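Long-range contacts in TetR family Transcriptional regulator (Streptococcus agalactiae 2603V/R, PDB 3KKC), which probably binds DNA through a helix-turn-helix and regulates transcription as a TetR-family regulator: residues K12-I17 with S51-K56; A20-L25 with Q95-T100; H70-G75 with V85-H90. All coordinates share one frame; numbering follows the deposited sequence.

Contact 1: residues K12-I17 with S51-K56; sequences KTKVAI and SHYESK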
loop_
_atom_site.group_PDB
_atom_site.type_symbol
_atom_site.label_atom_id
_atom_site.label_comp_id
_atom_site.label_asym_id
_atom_site.label_seq_id
_atom_site.Cartn_x
_atom_site.Cartn_y
_atom_site.Cartn_z
ATOM N N LYS A 12 0.172 -37.854 -7.057
ATOM C CA LYS A 12 -0.227 -37.584 -5.674
ATOM C C LYS A 12 0.869 -36.865 -4.866
ATOM O O LYS A 12 0.559 -36.079 -3.966
ATOM C CB LYS A 12 -0.687 -38.855 -4.945
ATOM C CG LYS A 12 -1.336 -38.590 -3.574
ATOM C CD LYS A 12 -1.394 -39.854 -2.703
ATOM C CE LYS A 12 -2.164 -39.630 -1.385
ATOM N NZ LYS A 12 -2.047 -40.778 -0.400
ATOM N N THR A 13 2.141 -37.129 -5.166
ATOM C CA THR A 13 3.191 -36.438 -4.429
ATOM C C THR A 13 3.367 -34.983 -4.879
ATOM O O THR A 13 3.792 -34.138 -4.088
ATOM C CB THR A 13 4.582 -37.196 -4.366
ATOM O OG1 THR A 13 4.902 -37.788 -5.630
ATOM C CG2 THR A 13 4.580 -38.268 -3.277
ATOM N N LYS A 14 3.041 -34.683 -6.134
ATOM C CA LYS A 14 3.157 -33.311 -6.620
ATOM C C LYS A 14 2.088 -32.470 -5.929
ATOM O O LYS A 14 2.350 -31.372 -5.448
ATOM C CB LYS A 14 3.040 -33.239 -8.146
ATOM C CG LYS A 14 4.255 -32.597 -8.807
ATOM C CD LYS A 14 4.068 -32.399 -10.312
ATOM C CE LYS A 14 2.772 -31.627 -10.647
ATOM N NZ LYS A 14 2.928 -30.210 -11.172
ATOM N N VAL A 15 0.887 -33.019 -5.846
ATOM C CA VAL A 15 -0.212 -32.384 -5.129
ATOM C C VAL A 15 0.075 -32.206 -3.636
ATOM O O VAL A 15 -0.313 -31.201 -3.060
ATOM C CB VAL A 15 -1.526 -33.164 -5.331
ATOM C CG1 VAL A 15 -2.544 -32.835 -4.217
ATOM C CG2 VAL A 15 -2.074 -32.904 -6.733
ATOM N N ALA A 16 0.761 -33.155 -3.004
ATOM C CA ALA A 16 1.043 -33.018 -1.568
ATOM C C ALA A 16 1.860 -31.765 -1.277
ATOM O O ALA A 16 1.585 -31.038 -0.319
ATOM C CB ALA A 16 1.743 -34.235 -1.014
ATOM N N ILE A 17 2.869 -31.534 -2.109
ATOM C CA ILE A 17 3.701 -30.343 -2.015
ATOM C C ILE A 17 2.848 -29.091 -2.255
ATOM O O ILE A 17 2.808 -28.175 -1.423
ATOM C CB ILE A 17 4.840 -30.413 -3.053
ATOM C CG1 ILE A 17 5.642 -31.707 -2.854
ATOM C CG2 ILE A 17 5.712 -29.144 -3.010
ATOM C CD1 ILE A 17 6.499 -32.060 -4.041
ATOM N N SER A 51 12.587 -32.396 -8.129
ATOM C CA SER A 51 12.294 -33.070 -9.392
ATOM C C SER A 51 10.963 -32.600 -9.985
ATOM O O SER A 51 10.586 -33.002 -11.090
ATOM C CB SER A 51 12.213 -34.574 -9.183
ATOM O OG SER A 51 10.878 -34.928 -8.878
ATOM N N HIS A 52 10.245 -31.771 -9.232
ATOM C CA HIS A 52 8.973 -31.208 -9.684
ATOM C C HIS A 52 9.006 -29.687 -9.768
ATOM O O HIS A 52 8.295 -29.090 -10.582
ATOM C CB HIS A 52 7.844 -31.618 -8.746
ATOM C CG HIS A 52 7.427 -33.044 -8.894
ATOM N ND1 HIS A 52 7.440 -33.935 -7.843
ATOM C CD2 HIS A 52 6.990 -33.735 -9.973
ATOM C CE1 HIS A 52 7.022 -35.115 -8.268
ATOM N NE2 HIS A 52 6.742 -35.018 -9.555
ATOM N N TYR A 53 9.826 -29.071 -8.918
ATOM C CA TYR A 53 9.863 -27.623 -8.775
ATOM C C TYR A 53 11.281 -27.117 -8.701
ATOM O O TYR A 53 11.966 -27.335 -7.705
ATOM C CB TYR A 53 9.122 -27.206 -7.509
ATOM C CG TYR A 53 7.670 -27.615 -7.530
ATOM C CD1 TYR A 53 6.804 -27.114 -8.501
ATOM C CD2 TYR A 53 7.166 -28.511 -6.592
ATOM C CE1 TYR A 53 5.493 -27.494 -8.533
ATOM C CE2 TYR A 53 5.850 -28.892 -6.616
ATOM C CZ TYR A 53 5.023 -28.382 -7.586
ATOM O OH TYR A 53 3.710 -28.759 -7.612
ATOM N N GLU A 54 11.714 -26.434 -9.755
ATOM C CA GLU A 54 13.038 -25.823 -9.804
ATOM C C GLU A 54 13.419 -25.096 -8.507
ATOM O O GLU A 54 14.592 -25.040 -8.147
ATOM C CB GLU A 54 13.111 -24.853 -10.985
ATOM C CG GLU A 54 14.402 -24.039 -11.065
ATOM C CD GLU A 54 14.192 -22.675 -11.726
ATOM O OE1 GLU A 54 13.020 -22.227 -11.820
ATOM O OE2 GLU A 54 15.201 -22.048 -12.141
ATOM N N SER A 55 12.427 -24.539 -7.815
ATOM C CA SER A 55 12.663 -23.767 -6.603
ATOM C C SER A 55 11.343 -23.318 -6.014
ATOM O O SER A 55 10.294 -23.513 -6.620
ATOM C CB SER A 55 13.452 -22.517 -6.936
ATOM O OG SER A 55 12.659 -21.668 -7.738
ATOM N N LYS A 56 11.391 -22.681 -4.849
ATOM C CA LYS A 56 10.159 -22.193 -4.249
ATOM C C LYS A 56 9.470 -21.219 -5.196
ATOM O O LYS A 56 8.255 -21.080 -5.168
ATOM C CB LYS A 56 10.419 -21.511 -2.907
ATOM C CG LYS A 56 11.074 -20.157 -3.044
ATOM C CD LYS A 56 11.263 -19.489 -1.695
ATOM C CE LYS A 56 10.173 -19.900 -0.719
ATOM N NZ LYS A 56 10.084 -18.886 0.370
#

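Contact 2: residues A20-L25 with Q95-T100; sequences AFISLL and QDSIAT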
loop_
_atom_site.group_PDB
_atom_site.type_symbol
_atom_site.label_atom_id
_atom_site.label_comp_id
_atom_site.label_asym_id
_atom_site.label_seq_id
_atom_site.Cartn_x
_atom_site.Cartn_y
_atom_site.Cartn_z
ATOM N N ALA A 20 0.701 -28.432 0.625
ATOM C CA ALA A 20 1.552 -28.008 1.751
ATOM C C ALA A 20 1.929 -26.531 1.660
ATOM O O ALA A 20 1.892 -25.792 2.646
ATOM C CB ALA A 20 2.800 -28.863 1.831
ATOM N N PHE A 21 2.298 -26.114 0.461
ATOM C CA PHE A 21 2.667 -24.733 0.196
ATOM C C PHE A 21 1.506 -23.781 0.516
ATOM O O PHE A 21 1.699 -22.734 1.111
ATOM C CB PHE A 21 3.081 -24.622 -1.270
ATOM C CG PHE A 21 3.504 -23.249 -1.691
ATOM C CD1 PHE A 21 4.611 -22.637 -1.103
ATOM C CD2 PHE A 21 2.844 -22.602 -2.713
ATOM C CE1 PHE A 21 5.005 -21.400 -1.500
ATOM C CE2 PHE A 21 3.250 -21.348 -3.128
ATOM C CZ PHE A 21 4.318 -20.739 -2.518
ATOM N N ILE A 22 0.293 -24.170 0.136
ATOM C CA ILE A 22 -0.898 -23.382 0.408
ATOM C C ILE A 22 -1.204 -23.293 1.908
ATOM O O ILE A 22 -1.500 -22.218 2.424
ATOM C CB ILE A 22 -2.109 -23.937 -0.375
ATOM C CG1 ILE A 22 -1.929 -23.661 -1.875
ATOM C CG2 ILE A 22 -3.426 -23.321 0.116
ATOM C CD1 ILE A 22 -3.100 -24.132 -2.711
ATOM N N SER A 23 -1.119 -24.415 2.605
ATOM C CA SER A 23 -1.463 -24.460 4.014
ATOM C C SER A 23 -0.492 -23.613 4.801
ATOM O O SER A 23 -0.856 -23.033 5.817
ATOM C CB SER A 23 -1.460 -25.925 4.516
ATOM O OG SER A 23 -1.004 -26.064 5.865
ATOM N N LEU A 24 0.750 -23.550 4.326
ATOM C CA LEU A 24 1.802 -22.793 4.998
ATOM C C LEU A 24 1.697 -21.309 4.682
ATOM O O LEU A 24 2.240 -20.462 5.398
ATOM C CB LEU A 24 3.180 -23.296 4.565
ATOM C CG LEU A 24 3.707 -24.539 5.270
ATOM C CD1 LEU A 24 4.891 -25.130 4.503
ATOM C CD2 LEU A 24 4.059 -24.203 6.719
ATOM N N LEU A 25 1.024 -21.007 3.582
ATOM C CA LEU A 25 0.812 -19.643 3.154
ATOM C C LEU A 25 -0.410 -19.068 3.862
ATOM O O LEU A 25 -0.810 -17.940 3.606
ATOM C CB LEU A 25 0.595 -19.622 1.650
ATOM C CG LEU A 25 1.594 -19.011 0.682
ATOM C CD1 LEU A 25 3.008 -19.056 1.219
ATOM C CD2 LEU A 25 1.475 -19.741 -0.649
ATOM N N GLN A 95 -9.817 -18.895 -0.110
ATOM C CA GLN A 95 -9.615 -19.995 -1.045
ATOM C C GLN A 95 -8.162 -20.059 -1.511
ATOM O O GLN A 95 -7.717 -19.232 -2.333
ATOM C CB GLN A 95 -10.531 -19.853 -2.250
ATOM C CG GLN A 95 -11.971 -19.569 -1.874
ATOM C CD GLN A 95 -12.913 -20.688 -2.285
ATOM O OE1 GLN A 95 -12.469 -21.806 -2.551
ATOM N NE2 GLN A 95 -14.216 -20.390 -2.341
ATOM N N ASP A 96 -7.473 -21.081 -0.988
ATOM C CA ASP A 96 -6.052 -21.362 -1.194
ATOM C C ASP A 96 -5.151 -20.220 -0.734
ATOM O O ASP A 96 -4.186 -19.900 -1.410
ATOM C CB ASP A 96 -5.721 -21.733 -2.651
ATOM C CG ASP A 96 -6.811 -22.574 -3.325
ATOM O OD1 ASP A 96 -6.714 -23.830 -3.370
ATOM O OD2 ASP A 96 -7.757 -21.958 -3.849
ATOM N N SER A 97 -5.470 -19.614 0.406
ATOM C CA SER A 97 -4.625 -18.597 1.016
ATOM C C SER A 97 -4.520 -17.323 0.156
ATOM O O SER A 97 -3.546 -16.540 0.276
ATOM C CB SER A 97 -3.230 -19.167 1.275
ATOM O OG SER A 97 -3.312 -20.445 1.888
ATOM N N ILE A 98 -5.519 -17.115 -0.705
ATOM C CA ILE A 98 -5.485 -15.975 -1.607
ATOM C C ILE A 98 -5.576 -14.654 -0.834
ATOM O O ILE A 98 -4.924 -13.683 -1.190
ATOM C CB ILE A 98 -6.550 -16.058 -2.710
ATOM C CG1 ILE A 98 -6.202 -15.102 -3.838
ATOM C CG2 ILE A 98 -7.961 -15.774 -2.161
ATOM C CD1 ILE A 98 -6.909 -15.421 -5.105
ATOM N N ALA A 99 -6.364 -14.650 0.238
ATOM C CA ALA A 99 -6.481 -13.512 1.139
ATOM C C ALA A 99 -5.156 -13.248 1.828
ATOM O O ALA A 99 -4.683 -12.118 1.908
ATOM C CB ALA A 99 -7.531 -13.787 2.186
ATOM N N THR A 100 -4.569 -14.305 2.354
ATOM C CA THR A 100 -3.351 -14.164 3.109
ATOM C C THR A 100 -2.239 -13.754 2.162
ATOM O O THR A 100 -1.280 -13.108 2.561
ATOM C CB THR A 100 -3.022 -15.476 3.823
ATOM O OG1 THR A 100 -4.183 -15.893 4.550
ATOM C CG2 THR A 100 -1.820 -15.303 4.802
#

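Contact 3: residues H70-G75 with V85-H90; sequences HLFKQG and VHILKH. With NI (nickel (II) ion), chain E; IMD (imidazole), chain F.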
loop_
_atom_site.group_PDB
_atom_site.type_symbol
_atom_site.label_atom_id
_atom_site.label_comp_id
_atom_site.label_asym_id
_atom_site.label_seq_id
_atom_site.Cartn_x
_atom_site.Cartn_y
_atom_site.Cartn_z
ATOM N N HIS A 70 -8.530 -19.310 -12.331
ATOM C CA HIS A 70 -9.871 -19.550 -11.805
ATOM C C HIS A 70 -10.700 -18.291 -11.513
ATOM O O HIS A 70 -11.926 -18.326 -11.598
ATOM C CB HIS A 70 -9.891 -20.439 -10.563
ATOM C CG HIS A 70 -11.285 -20.763 -10.106
ATOM N ND1 HIS A 70 -12.131 -21.580 -10.834
ATOM C CD2 HIS A 70 -12.001 -20.344 -9.033
ATOM C CE1 HIS A 70 -13.297 -21.663 -10.217
ATOM N NE2 HIS A 70 -13.246 -20.930 -9.118
ATOM N N LEU A 71 -10.046 -17.199 -11.134
ATOM C CA LEU A 71 -10.777 -15.976 -10.813
ATOM C C LEU A 71 -11.278 -15.256 -12.061
ATOM O O LEU A 71 -12.442 -14.899 -12.142
ATOM C CB LEU A 71 -9.915 -15.033 -9.981
ATOM C CG LEU A 71 -9.768 -15.418 -8.515
ATOM C CD1 LEU A 71 -9.224 -14.266 -7.710
ATOM C CD2 LEU A 71 -11.116 -15.812 -8.001
ATOM N N PHE A 72 -10.412 -15.070 -13.048
ATOM C CA PHE A 72 -10.692 -14.146 -14.145
ATOM C C PHE A 72 -10.830 -14.859 -15.468
ATOM O O PHE A 72 -11.829 -14.701 -16.154
ATOM C CB PHE A 72 -9.569 -13.109 -14.313
ATOM C CG PHE A 72 -9.114 -12.456 -13.032
ATOM C CD1 PHE A 72 -9.850 -11.434 -12.451
ATOM C CD2 PHE A 72 -7.923 -12.832 -12.435
ATOM C CE1 PHE A 72 -9.412 -10.814 -11.283
ATOM C CE2 PHE A 72 -7.484 -12.218 -11.274
ATOM C CZ PHE A 72 -8.227 -11.209 -10.703
ATOM N N LYS A 73 -9.796 -15.609 -15.837
ATOM C CA LYS A 73 -9.693 -16.194 -17.169
ATOM C C LYS A 73 -10.821 -17.191 -17.419
ATOM O O LYS A 73 -10.744 -18.054 -18.297
ATOM C CB LYS A 73 -8.303 -16.802 -17.374
ATOM C CG LYS A 73 -7.181 -15.783 -17.130
ATOM C CD LYS A 73 -5.920 -16.450 -16.588
ATOM C CE LYS A 73 -5.087 -15.490 -15.737
ATOM N NZ LYS A 73 -4.015 -16.197 -14.958
ATOM N N GLN A 74 -11.872 -17.043 -16.619
ATOM C CA GLN A 74 -13.159 -17.689 -16.835
ATOM C C GLN A 74 -13.926 -17.107 -18.027
ATOM O O GLN A 74 -14.007 -15.882 -18.205
ATOM C CB GLN A 74 -14.014 -17.519 -15.580
ATOM C CG GLN A 74 -13.486 -18.263 -14.386
ATOM C CD GLN A 74 -13.494 -19.755 -14.614
ATOM O OE1 GLN A 74 -14.061 -20.500 -13.822
ATOM N NE2 GLN A 74 -12.884 -20.198 -15.712
ATOM N N GLY A 75 -14.491 -17.989 -18.839
ATOM C CA GLY A 75 -15.485 -17.577 -19.811
ATOM C C GLY A 75 -16.865 -17.863 -19.243
ATOM O O GLY A 75 -17.832 -18.038 -19.978
ATOM N N VAL A 85 -18.603 -10.578 -7.671
ATOM C CA VAL A 85 -18.984 -11.313 -6.471
ATOM C C VAL A 85 -18.194 -12.626 -6.296
ATOM O O VAL A 85 -17.755 -12.939 -5.187
ATOM C CB VAL A 85 -20.501 -11.605 -6.429
ATOM C CG1 VAL A 85 -20.768 -12.812 -5.569
ATOM C CG2 VAL A 85 -21.256 -10.402 -5.905
ATOM N N HIS A 86 -18.010 -13.382 -7.382
ATOM C CA HIS A 86 -17.279 -14.657 -7.332
ATOM C C HIS A 86 -15.829 -14.426 -6.892
ATOM O O HIS A 86 -15.283 -15.183 -6.083
ATOM C CB HIS A 86 -17.330 -15.353 -8.694
ATOM C CG HIS A 86 -16.381 -16.512 -8.838
ATOM N ND1 HIS A 86 -15.300 -16.489 -9.699
ATOM C CD2 HIS A 86 -16.363 -17.733 -8.251
ATOM C CE1 HIS A 86 -14.657 -17.641 -9.632
ATOM N NE2 HIS A 86 -15.279 -18.409 -8.756
ATOM N N ILE A 87 -15.217 -13.373 -7.433
ATOM C CA ILE A 87 -13.876 -12.995 -7.023
ATOM C C ILE A 87 -13.848 -12.728 -5.524
ATOM O O ILE A 87 -13.083 -13.347 -4.792
ATOM C CB ILE A 87 -13.379 -11.760 -7.787
ATOM C CG1 ILE A 87 -13.516 -12.000 -9.290
ATOM C CG2 ILE A 87 -11.957 -11.453 -7.414
ATOM C CD1 ILE A 87 -12.718 -11.072 -10.126
ATOM N N LEU A 88 -14.697 -11.818 -5.065
ATOM C CA LEU A 88 -14.788 -11.527 -3.643
ATOM C C LEU A 88 -15.119 -12.786 -2.836
ATOM O O LEU A 88 -14.709 -12.907 -1.684
ATOM C CB LEU A 88 -15.827 -10.429 -3.373
ATOM C CG LEU A 88 -15.428 -8.952 -3.409
ATOM C CD1 LEU A 88 -14.035 -8.719 -4.009
ATOM C CD2 LEU A 88 -16.493 -8.120 -4.151
ATOM N N LYS A 89 -15.872 -13.718 -3.429
ATOM C CA LYS A 89 -16.276 -14.927 -2.709
ATOM C C LYS A 89 -15.028 -15.688 -2.273
ATOM O O LYS A 89 -14.908 -16.100 -1.122
ATOM C CB LYS A 89 -17.168 -15.808 -3.577
ATOM C CG LYS A 89 -17.976 -16.847 -2.799
ATOM C CD LYS A 89 -19.211 -17.342 -3.594
ATOM C CE LYS A 89 -18.819 -18.153 -4.832
ATOM N NZ LYS A 89 -19.901 -18.287 -5.873
ATOM N N HIS A 90 -14.086 -15.845 -3.200
ATOM C CA HIS A 90 -12.828 -16.524 -2.915
ATOM C C HIS A 90 -11.999 -15.871 -1.834
ATOM O O HIS A 90 -11.339 -16.547 -1.053
ATOM C CB HIS A 90 -12.005 -16.666 -4.181
ATOM C CG HIS A 90 -12.427 -17.823 -5.018
ATOM N ND1 HIS A 90 -11.615 -18.912 -5.243
ATOM C CD2 HIS A 90 -13.597 -18.086 -5.642
ATOM C CE1 HIS A 90 -12.256 -19.784 -5.998
ATOM N NE2 HIS A 90 -13.464 -19.313 -6.243
HETATM NI NI NI E . -14.750 -20.311 -7.651
HETATM N N1 IMD F . -16.264 -21.034 -11.901
HETATM C C2 IMD F . -16.682 -20.245 -10.889
HETATM N N3 IMD F . -16.823 -21.004 -9.778
HETATM C C4 IMD F . -16.497 -22.277 -10.084
HETATM C C5 IMD F . -16.142 -22.296 -11.428
#

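Contact 1: residues K12-I17 with S51-K56
His-52 and Tyr-53 both set CG anti to the carbonyl carbon (chi1 -74° and -61°), and their rings lie against helix 4-24, where Lys-14 and Ile-17 meet them. Ile-17 in turn holds CG2 anti to its backbone N (chi1 -56° for CG1). Ile-17 CG2 lies 3.6 Å from Tyr-53 CE2, while the other branch brings Ile-17 CD1 to 4.1 Å from the same Tyr-53 CE2. The two side chains slide past each other in opposite directions. His-52 CB lies over one face of the tyrosine ring, near its rim, so neighbouring loop residues pack on each other as well as on the helix. The aliphatic part of Lys-14 lies over one face of the His-52 ring, a CH-pi arrangement through CG; the modelled spacing is too short for carbons, so its closeness is doubtful. On the opposite face sits Ser-51 OG, 3.7 Å above the plane and bonded to Thr-48 O. Polar contacts stay loose: Lys-14 O lies near the plane of the tyrosine ring, 3.7 Å from Tyr-53 OH, and Lys-14 NZ is 3.9 Å from Tyr-53 OH, neither counting as a hydrogen bond. His-52 and Tyr-53 close the predicted helix-turn-helix motif. Beyond the pair, Ser-55 OG caps Glu-57 N at the start of helix 57-71, Tyr-53 rests on Val-58, Leu-59 and Glu-62 of that helix, and Ile-17 reaches Leu-59 there and Val-38 and Ala-42 of helix 35-42.

Contact 2: residues A20-L25 with Q95-T100
Ser-97 and Ile-22 share the one hydrogen bond between the segments: Ser-97 OG donates to Ile-22 O over 2.6 Å. The donor stands above the carbonyl plane, 36° out of it, with a C=O...donor angle of 133°. Ser-97 puts OG anti to its own carbonyl carbon (chi1 -47°), and although the residue occupies the N-cap position of helix 98-103, this hydroxyl makes no capping bond and serves the other helix instead. Its acceptor belongs to the last turn of helix 4-24, where Leu-25 N also reaches Ile-22 O, weakly, at 3.0 Å. The contact thus joins the end of the first helix of the probable DNA-binding domain to the start of a helix in the C-terminal region, an interdomain junction of the kind through which TetR-family proteins are thought to couple ligand binding to the placing of their DNA-reading heads. Asp-96 and Ser-97 both have left-handed backbone conformations in the turn that leads there. Van der Waals contacts lie beside the bond. Ile-22 crosses Asp-96 obliquely with both branches, CG2 lying 3.5 Å from Asp-96 CA and CD1 3.6 Å from Asp-96 CB. At the end of helix 4-24, Leu-25 CB meets Ser-97 CB at 3.9 Å, and Leu-25 extends to Ile-33 and Leu-63. Asp-96 also leans on Leu-67 of helix 57-71. Carbon-to-oxygen contacts make up the remainder: Ile-22 CG2 approaches Ser-97 OG at 3.4 Å, and Thr-100 CG2 presses on Leu-25 O at 3.1 Å, whereas Thr-100 OG1 is taken by Asn-94 ND2.

Contact 3: residues H70-G75 with V85-H90
His-86 and His-70 meet across a nickel ion. CG of His-86 is anti to the backbone N (chi1 168°), and the ring's NE2 binds the nickel at 2.3 Å, while His-70 NE2 binds the same ion at 2.2 Å. The two ring planes stand at 74°, and His-70 NE2 lies near the plane of the His-86 ring, at its edge. An imidazole, probably from the crystallisation liquor, puts its C2 over one face of the His-86 ring; its N1 gives a weak hydrogen bond of 3.0 Å to Gln-74 OE1. Ile-87 comes next and turns to the apolar side: its CG2 lies 3.9 Å from Leu-71 CD1, and its CD1 is 3.5 Å from Phe-72 CE1, the isoleucine and phenylalanine side chains crossing at about a right angle. Leu-88 faces the other way, onto Phe-148 and Trp-155 of helix 137-157. One turn after His-86, His-90 NE2 binds the nickel at 2.2 Å. Leu-71 CD2 lies over one face of the His-90 ring, offset toward the rim, in a CH-pi contact, 4.1 Å from the centroid and 22° off the normal. The metal holds three rings by NE2, that of the buried His-90 and those of the partly exposed His-70 and His-86, and a fourth ligand atom comes from outside the two segments. Two histidines four residues apart on one helix, joined by a third from a neighbouring helix, are a common way to build a transition-metal site.

How the contacts relate
Contacts 1 and 2 share helix 4-24 and lie on the same side of the chain's centre, their own centres about 15 Å apart. Contact 1 is partly buried packing within the predicted DNA-binding region, whereas contact 2, also partly buried, adds a hydrogen bond where that region meets the C-terminal one. Contact 3 is the buried contact, about 9 Å from the chain's centre, against 20 Å for contact 1, and its chemistry is metal coordination backed by apolar packing. Contacts 2 and 3 touch: Gln-95 N probably bonds to His-90 O, and Ile-98 CD1 packs on Leu-71 CD1. Contacts 1 and 3 do not touch, although helix 57-71 packs against contacts 1 and 2 and supplies the start of segment 70-75.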